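Long-range contact in metallo-beta-lactamase superfamily protein (Thermus thermophilus, PDB 2ZWR), which probably acts as a hydrolase of the metallo-beta-lactamase superfamily, binding two zinc ions at a shared site: residues H56-E68 and A90-P102. Numbering follows the deposited sequence.
Sequences HFDHVGAVAPLVE and AARAWGLAIPKPP. With ZN (zinc ion), chain C; ZN (zinc ion), chain D.
Phe57 lays one face of its ring on the backbone of Ala91: Ala91 CA stands 3.8 Å from the ring centroid, only 8° off the ring normal, a CH-pi contact, and the small methyl of Ala91 also meets the ring. Placed between the backbone N and the carbonyl carbon (chi1 73°), Phe57 CG turns the ring onto the end of helix 87-93. There Phe57 CE1 reaches Trp94 CD1 at 3.5 Å, the two ring planes oblique at 38°, while Leu96 CD1 approaches Phe57 CE2. Gly95, with positive phi, ends the helix in a Schellman motif that brings Leu96 back to this ring. Phe57 belongs to the HxHxDH motif of the metallo-beta-lactamase fold; its neighbours His56, Asp58 and His59 instead bind two zinc ions bridged by a water. His54 and His125 complete the site of His56, His184 that of Asp58 and His59, and Asp144 binds both. Farther along, Gly61, lacking a CB, lets Ile98 CG2 come within 3.8 Å of its CA. No direct hydrogen bond joins the segments; instead a water donates to Val60 O and Pro99 O and accepts from Ala64 N. Small Ala64 lets the proline-rich chain lie close, and Pro102 CD packs tightly on Val63 CG1 (3.5 Å).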
ATOM      1  N   HIS A  56       0.722   8.596  -1.711  1.00  9.68           N
ATOM      2  CA  HIS A  56       2.000   9.148  -2.145  1.00  8.98           C
ATOM      3  C   HIS A  56       2.310   8.648  -3.561  1.00  8.77           C
ATOM      4  O   HIS A  56       1.976   7.502  -3.924  1.00  8.44           O
ATOM      5  CB  HIS A  56       3.127   8.784  -1.198  1.00  8.42           C
ATOM      6  CG  HIS A  56       3.065   9.510   0.099  1.00  8.98           C
ATOM      7  ND1 HIS A  56       3.578   8.985   1.266  1.00  9.02           N
ATOM      8  CD2 HIS A  56       2.527  10.710   0.425  1.00  6.65           C
ATOM      9  CE1 HIS A  56       3.373   9.841   2.254  1.00  7.67           C
ATOM     10  NE2 HIS A  56       2.737  10.891   1.769  1.00  9.80           N
ATOM     11  N   PHE A  57       2.934   9.517  -4.350  1.00  8.49           N
ATOM     12  CA  PHE A  57       3.181   9.249  -5.766  1.00  8.77           C
ATOM     13  C   PHE A  57       3.929   7.946  -6.065  1.00  8.88           C
ATOM     14  O   PHE A  57       3.718   7.349  -7.129  1.00  9.89           O
ATOM     15  CB  PHE A  57       3.851  10.452  -6.454  1.00  8.81           C
ATOM     16  CG  PHE A  57       5.319  10.661  -6.096  1.00  8.67           C
ATOM     17  CD1 PHE A  57       5.687  11.658  -5.195  1.00  8.54           C
ATOM     18  CD2 PHE A  57       6.328   9.910  -6.708  1.00  9.76           C
ATOM     19  CE1 PHE A  57       7.037  11.887  -4.870  1.00  9.57           C
ATOM     20  CE2 PHE A  57       7.686  10.128  -6.392  1.00  9.17           C
ATOM     21  CZ  PHE A  57       8.037  11.118  -5.472  1.00  8.86           C
ATOM     22  N   ASP A  58       4.791   7.504  -5.145  1.00  8.61           N
ATOM     23  CA  ASP A  58       5.535   6.252  -5.347  1.00  8.55           C
ATOM     24  C   ASP A  58       4.660   5.005  -5.204  1.00  8.24           C
ATOM     25  O   ASP A  58       5.114   3.890  -5.473  1.00  8.33           O
ATOM     26  CB  ASP A  58       6.787   6.179  -4.445  1.00  8.57           C
ATOM     27  CG  ASP A  58       6.463   6.318  -2.959  1.00  9.28           C
ATOM     28  OD1 ASP A  58       5.725   7.246  -2.574  1.00  9.88           O
ATOM     29  OD2 ASP A  58       6.954   5.493  -2.169  1.00  8.41           O
ATOM     30  N   HIS A  59       3.403   5.193  -4.806  1.00  8.13           N
ATOM     31  CA  HIS A  59       2.467   4.080  -4.650  1.00  8.21           C
ATOM     32  C   HIS A  59       1.384   4.049  -5.730  1.00  8.45           C
ATOM     33  O   HIS A  59       0.627   3.079  -5.822  1.00  8.35           O
ATOM     34  CB  HIS A  59       1.865   4.083  -3.230  1.00  8.02           C
ATOM     35  CG  HIS A  59       2.875   3.776  -2.163  1.00  7.63           C
ATOM     36  ND1 HIS A  59       2.952   2.550  -1.535  1.00  7.08           N
ATOM     37  CD2 HIS A  59       3.888   4.518  -1.662  1.00  7.61           C
ATOM     38  CE1 HIS A  59       3.960   2.556  -0.683  1.00  6.95           C
ATOM     39  NE2 HIS A  59       4.552   3.735  -0.747  1.00  7.83           N
ATOM     40  N   VAL A  60       1.321   5.096  -6.557  1.00  8.89           N
ATOM     41  CA  VAL A  60       0.198   5.269  -7.512  1.00  8.74           C
ATOM     42  C   VAL A  60       0.618   5.560  -8.966  1.00  9.21           C
ATOM     43  O   VAL A  60      -0.236   5.769  -9.837  1.00  9.67           O
ATOM     44  CB  VAL A  60      -0.814   6.367  -7.028  1.00  8.99           C
ATOM     45  CG1 VAL A  60      -1.394   6.025  -5.638  1.00  7.94           C
ATOM     46  CG2 VAL A  60      -0.156   7.758  -7.022  1.00  7.02           C
ATOM     47  N   GLY A  61       1.921   5.552  -9.237  1.00  9.75           N
ATOM     48  CA  GLY A  61       2.443   5.898 -10.566  1.00  9.69           C
ATOM     49  C   GLY A  61       2.081   4.978 -11.733  1.00 10.34           C
ATOM     50  O   GLY A  61       2.246   5.366 -12.897  1.00 10.44           O
ATOM     51  N   ALA A  62       1.606   3.763 -11.429  1.00  9.75           N
ATOM     52  CA  ALA A  62       1.205   2.794 -12.449  1.00  9.59           C
ATOM     53  C   ALA A  62      -0.293   2.583 -12.468  1.00  9.68           C
ATOM     54  O   ALA A  62      -0.794   1.763 -13.232  1.00 10.05           O
ATOM     55  CB  ALA A  62       1.906   1.464 -12.234  1.00  9.68           C
ATOM     56  N   VAL A  63      -1.019   3.318 -11.632  1.00  9.60           N
ATOM     57  CA  VAL A  63      -2.481   3.180 -11.606  1.00  9.17           C
ATOM     58  C   VAL A  63      -3.114   3.496 -12.962  1.00  9.26           C
ATOM     59  O   VAL A  63      -3.860   2.674 -13.479  1.00  9.37           O
ATOM     60  CB  VAL A  63      -3.142   4.001 -10.466  1.00  8.97           C
ATOM     61  CG1 VAL A  63      -4.669   4.036 -10.636  1.00  8.81           C
ATOM     62  CG2 VAL A  63      -2.772   3.412  -9.119  1.00  6.63           C
ATOM     63  N   ALA A  64      -2.799   4.663 -13.546  1.00  9.16           N
ATOM     64  CA  ALA A  64      -3.455   5.101 -14.795  1.00  9.10           C
ATOM     65  C   ALA A  64      -3.412   4.111 -15.990  1.00  9.60           C
ATOM     66  O   ALA A  64      -4.465   3.791 -16.549  1.00 10.07           O
ATOM     67  CB  ALA A  64      -2.983   6.502 -15.216  1.00  8.25           C
ATOM     68  N   PRO A  65      -2.205   3.641 -16.394  1.00 10.13           N
ATOM     69  CA  PRO A  65      -2.146   2.642 -17.475  1.00 10.36           C
ATOM     70  C   PRO A  65      -2.907   1.351 -17.193  1.00 11.09           C
ATOM     71  O   PRO A  65      -3.509   0.788 -18.109  1.00 11.35           O
ATOM     72  CB  PRO A  65      -0.640   2.354 -17.628  1.00 10.46           C
ATOM     73  CG  PRO A  65       0.013   2.885 -16.367  1.00 10.31           C
ATOM     74  CD  PRO A  65      -0.853   4.039 -15.939  1.00  9.65           C
ATOM     75  N   LEU A  66      -2.886   0.888 -15.945  1.00 11.22           N
ATOM     76  CA  LEU A  66      -3.575  -0.350 -15.581  1.00 11.54           C
ATOM     77  C   LEU A  66      -5.098  -0.205 -15.571  1.00 12.10           C
ATOM     78  O   LEU A  66      -5.802  -1.137 -15.925  1.00 11.86           O
ATOM     79  CB  LEU A  66      -3.064  -0.878 -14.238  1.00 11.41           C
ATOM     80  CG  LEU A  66      -1.581  -1.277 -14.252  1.00 11.13           C
ATOM     81  CD1 LEU A  66      -1.156  -1.852 -12.911  1.00 11.47           C
ATOM     82  CD2 LEU A  66      -1.266  -2.253 -15.375  1.00  9.92           C
ATOM     83  N   VAL A  67      -5.589   0.972 -15.179  1.00 12.19           N
ATOM     84  CA  VAL A  67      -7.018   1.286 -15.242  1.00 12.99           C
ATOM     85  C   VAL A  67      -7.479   1.410 -16.705  1.00 13.80           C
ATOM     86  O   VAL A  67      -8.529   0.889 -17.082  1.00 13.89           O
ATOM     87  CB  VAL A  67      -7.347   2.578 -14.438  1.00 12.33           C
ATOM     88  CG1 VAL A  67      -8.745   3.073 -14.734  1.00 12.81           C
ATOM     89  CG2 VAL A  67      -7.168   2.335 -12.938  1.00 12.36           C
ATOM     90  N   GLU A  68      -6.678   2.089 -17.519  1.00 14.65           N
ATOM     91  CA  GLU A  68      -6.926   2.192 -18.959  1.00 16.29           C
ATOM     92  C   GLU A  68      -6.993   0.811 -19.643  1.00 14.89           C
ATOM     93  O   GLU A  68      -7.886   0.561 -20.451  1.00 15.00           O
ATOM     94  CB  GLU A  68      -5.844   3.052 -19.626  1.00 15.96           C
ATOM     95  CG  GLU A  68      -6.177   3.418 -21.069  1.00 19.80           C
ATOM     96  CD  GLU A  68      -5.148   4.329 -21.713  1.00 21.14           C
ATOM     97  OE1 GLU A  68      -3.920   4.160 -21.461  1.00 26.12           O
ATOM     98  OE2 GLU A  68      -5.578   5.214 -22.493  1.00 28.24           O
ATOM     99  N   ALA A  90       3.413  16.180  -7.483  1.00 13.47           N
ATOM    100  CA  ALA A  90       4.408  15.894  -6.454  1.00 13.10           C
ATOM    101  C   ALA A  90       5.601  15.156  -7.060  1.00 13.35           C
ATOM    102  O   ALA A  90       6.751  15.507  -6.793  1.00 13.45           O
ATOM    103  CB  ALA A  90       3.794  15.093  -5.295  1.00 12.73           C
ATOM    104  N   ALA A  91       5.338  14.138  -7.883  1.00 13.28           N
ATOM    105  CA  ALA A  91       6.419  13.448  -8.582  1.00 13.53           C
ATOM    106  C   ALA A  91       7.234  14.449  -9.422  1.00 14.19           C
ATOM    107  O   ALA A  91       8.472  14.420  -9.410  1.00 13.59           O
ATOM    108  CB  ALA A  91       5.874  12.335  -9.453  1.00 13.34           C
ATOM    109  N   ARG A  92       6.524  15.345 -10.109  1.00 15.03           N
ATOM    110  CA  ARG A  92       7.129  16.327 -11.018  1.00 17.07           C
ATOM    111  C   ARG A  92       8.119  17.264 -10.334  1.00 17.21           C
ATOM    112  O   ARG A  92       9.102  17.681 -10.949  1.00 18.03           O
ATOM    113  CB  ARG A  92       6.041  17.141 -11.730  1.00 16.62           C
ATOM    114  CG  ARG A  92       6.554  18.100 -12.813  1.00 17.63           C
ATOM    115  CD  ARG A  92       5.402  18.895 -13.420  1.00 18.88           C
ATOM    116  NE  ARG A  92       4.407  18.000 -14.009  1.00 23.12           N
ATOM    117  CZ  ARG A  92       3.179  18.353 -14.379  1.00 25.14           C
ATOM    118  NH1 ARG A  92       2.762  19.606 -14.232  1.00 26.44           N
ATOM    119  NH2 ARG A  92       2.366  17.439 -14.901  1.00 25.54           N
ATOM    120  N   ALA A  93       7.850  17.584  -9.069  1.00 17.91           N
ATOM    121  CA  ALA A  93       8.706  18.451  -8.242  1.00 18.71           C
ATOM    122  C   ALA A  93      10.049  17.805  -7.933  1.00 18.85           C
ATOM    123  O   ALA A  93      11.046  18.496  -7.743  1.00 19.30           O
ATOM    124  CB  ALA A  93       7.995  18.804  -6.941  1.00 18.41           C
ATOM    125  N   TRP A  94      10.055  16.478  -7.860  1.00 18.96           N
ATOM    126  CA  TRP A  94      11.288  15.704  -7.735  1.00 18.91           C
ATOM    127  C   TRP A  94      11.945  15.410  -9.085  1.00 17.87           C
ATOM    128  O   TRP A  94      12.947  14.700  -9.138  1.00 17.98           O
ATOM    129  CB  TRP A  94      11.005  14.398  -6.996  1.00 20.02           C
ATOM    130  CG  TRP A  94      10.638  14.631  -5.574  1.00 21.82           C
ATOM    131  CD1 TRP A  94       9.399  14.498  -5.003  1.00 23.28           C
ATOM    132  CD2 TRP A  94      11.512  15.086  -4.538  1.00 23.47           C
ATOM    133  NE1 TRP A  94       9.458  14.813  -3.664  1.00 23.93           N
ATOM    134  CE2 TRP A  94      10.744  15.184  -3.355  1.00 24.21           C
ATOM    135  CE3 TRP A  94      12.881  15.406  -4.491  1.00 25.07           C
ATOM    136  CZ2 TRP A  94      11.297  15.594  -2.135  1.00 23.52           C
ATOM    137  CZ3 TRP A  94      13.430  15.812  -3.274  1.00 24.29           C
ATOM    138  CH2 TRP A  94      12.634  15.901  -2.113  1.00 23.14           C
ATOM    139  N   GLY A  95      11.381  15.947 -10.164  1.00 16.56           N
ATOM    140  CA  GLY A  95      11.893  15.691 -11.520  1.00 15.91           C
ATOM    141  C   GLY A  95      11.448  14.356 -12.117  1.00 15.26           C
ATOM    142  O   GLY A  95      12.029  13.885 -13.099  1.00 14.83           O
ATOM    143  N   LEU A  96      10.412  13.752 -11.527  1.00 14.44           N
ATOM    144  CA  LEU A  96       9.933  12.441 -11.951  1.00 13.75           C
ATOM    145  C   LEU A  96       8.606  12.507 -12.687  1.00 13.91           C
ATOM    146  O   LEU A  96       7.723  13.286 -12.326  1.00 13.53           O
ATOM    147  CB  LEU A  96       9.844  11.482 -10.756  1.00 13.83           C
ATOM    148  CG  LEU A  96      11.140  11.265  -9.960  1.00 12.88           C
ATOM    149  CD1 LEU A  96      10.879  10.425  -8.721  1.00 13.71           C
ATOM    150  CD2 LEU A  96      12.265  10.652 -10.807  1.00 12.49           C
ATOM    151  N   ALA A  97       8.473  11.675 -13.721  1.00 13.74           N
ATOM    152  CA  ALA A  97       7.279  11.665 -14.549  1.00 13.94           C
ATOM    153  C   ALA A  97       6.396  10.459 -14.254  1.00 14.04           C
ATOM    154  O   ALA A  97       6.816   9.312 -14.444  1.00 13.95           O
ATOM    155  CB  ALA A  97       7.649  11.682 -16.031  1.00 13.93           C
ATOM    156  N   ILE A  98       5.170  10.725 -13.805  1.00 13.90           N
ATOM    157  CA  ILE A  98       4.129   9.687 -13.764  1.00 13.66           C
ATOM    158  C   ILE A  98       2.836  10.203 -14.403  1.00 13.83           C
ATOM    159  O   ILE A  98       2.597  11.418 -14.433  1.00 13.84           O
ATOM    160  CB  ILE A  98       3.868   9.116 -12.321  1.00 13.44           C
ATOM    161  CG1 ILE A  98       3.533  10.228 -11.323  1.00 12.89           C
ATOM    162  CG2 ILE A  98       5.053   8.279 -11.847  1.00 12.67           C
ATOM    163  CD1 ILE A  98       2.663   9.774 -10.149  1.00 13.17           C
ATOM    164  N   PRO A  99       2.005   9.290 -14.943  1.00 14.01           N
ATOM    165  CA  PRO A  99       0.676   9.717 -15.374  1.00 13.71           C
ATOM    166  C   PRO A  99      -0.212  10.040 -14.183  1.00 14.37           C
ATOM    167  O   PRO A  99      -0.139   9.362 -13.143  1.00 13.79           O
ATOM    168  CB  PRO A  99       0.129   8.481 -16.096  1.00 13.93           C
ATOM    169  CG  PRO A  99       0.869   7.334 -15.495  1.00 13.38           C
ATOM    170  CD  PRO A  99       2.241   7.856 -15.203  1.00 13.72           C
ATOM    171  N   LYS A 100      -1.049  11.063 -14.347  1.00 14.70           N
ATOM    172  CA  LYS A 100      -2.018  11.453 -13.336  1.00 15.56           C
ATOM    173  C   LYS A 100      -2.943  10.280 -13.032  1.00 15.09           C
ATOM    174  O   LYS A 100      -3.537   9.697 -13.944  1.00 15.06           O
ATOM    175  CB  LYS A 100      -2.829  12.663 -13.813  1.00 15.83           C
ATOM    176  CG  LYS A 100      -3.699  13.299 -12.725  1.00 17.32           C
ATOM    177  CD  LYS A 100      -4.597  14.390 -13.294  1.00 17.74           C
ATOM    178  CE  LYS A 100      -5.218  15.212 -12.178  1.00 21.37           C
ATOM    179  NZ  LYS A 100      -6.139  14.399 -11.352  1.00 21.76           N
ATOM    180  N   PRO A 101      -3.051   9.912 -11.744  1.00 15.05           N
ATOM    181  CA  PRO A 101      -3.916   8.815 -11.336  1.00 14.59           C
ATOM    182  C   PRO A 101      -5.378   9.142 -11.667  1.00 14.78           C
ATOM    183  O   PRO A 101      -5.814  10.263 -11.418  1.00 14.69           O
ATOM    184  CB  PRO A 101      -3.679   8.732  -9.826  1.00 14.23           C
ATOM    185  CG  PRO A 101      -2.349   9.395  -9.615  1.00 14.84           C
ATOM    186  CD  PRO A 101      -2.346  10.507 -10.595  1.00 14.50           C
ATOM    187  N   PRO A 102      -6.118   8.177 -12.253  1.00 14.74           N
ATOM    188  CA  PRO A 102      -7.474   8.409 -12.755  1.00 15.37           C
ATOM    189  C   PRO A 102      -8.571   8.449 -11.688  1.00 15.72           C
ATOM    190  O   PRO A 102      -8.568   7.663 -10.737  1.00 15.80           O
ATOM    191  CB  PRO A 102      -7.706   7.212 -13.692  1.00 15.07           C
ATOM    192  CG  PRO A 102      -6.903   6.132 -13.107  1.00 14.90           C
ATOM    193  CD  PRO A 102      -5.679   6.792 -12.501  1.00 15.10           C
TER
HETATM  194 ZN    ZN C 208       6.235   4.818  -0.071  1.00 11.99          ZN
HETATM  195 ZN    ZN D 209       4.383   7.003   1.567  1.00 11.09          ZN
HETATM  196  O   HOH W   1       5.803   6.670   0.093  1.00 14.02           O
HETATM  197  O   HOH W   2      -1.202   6.892 -12.175  1.00  7.78           O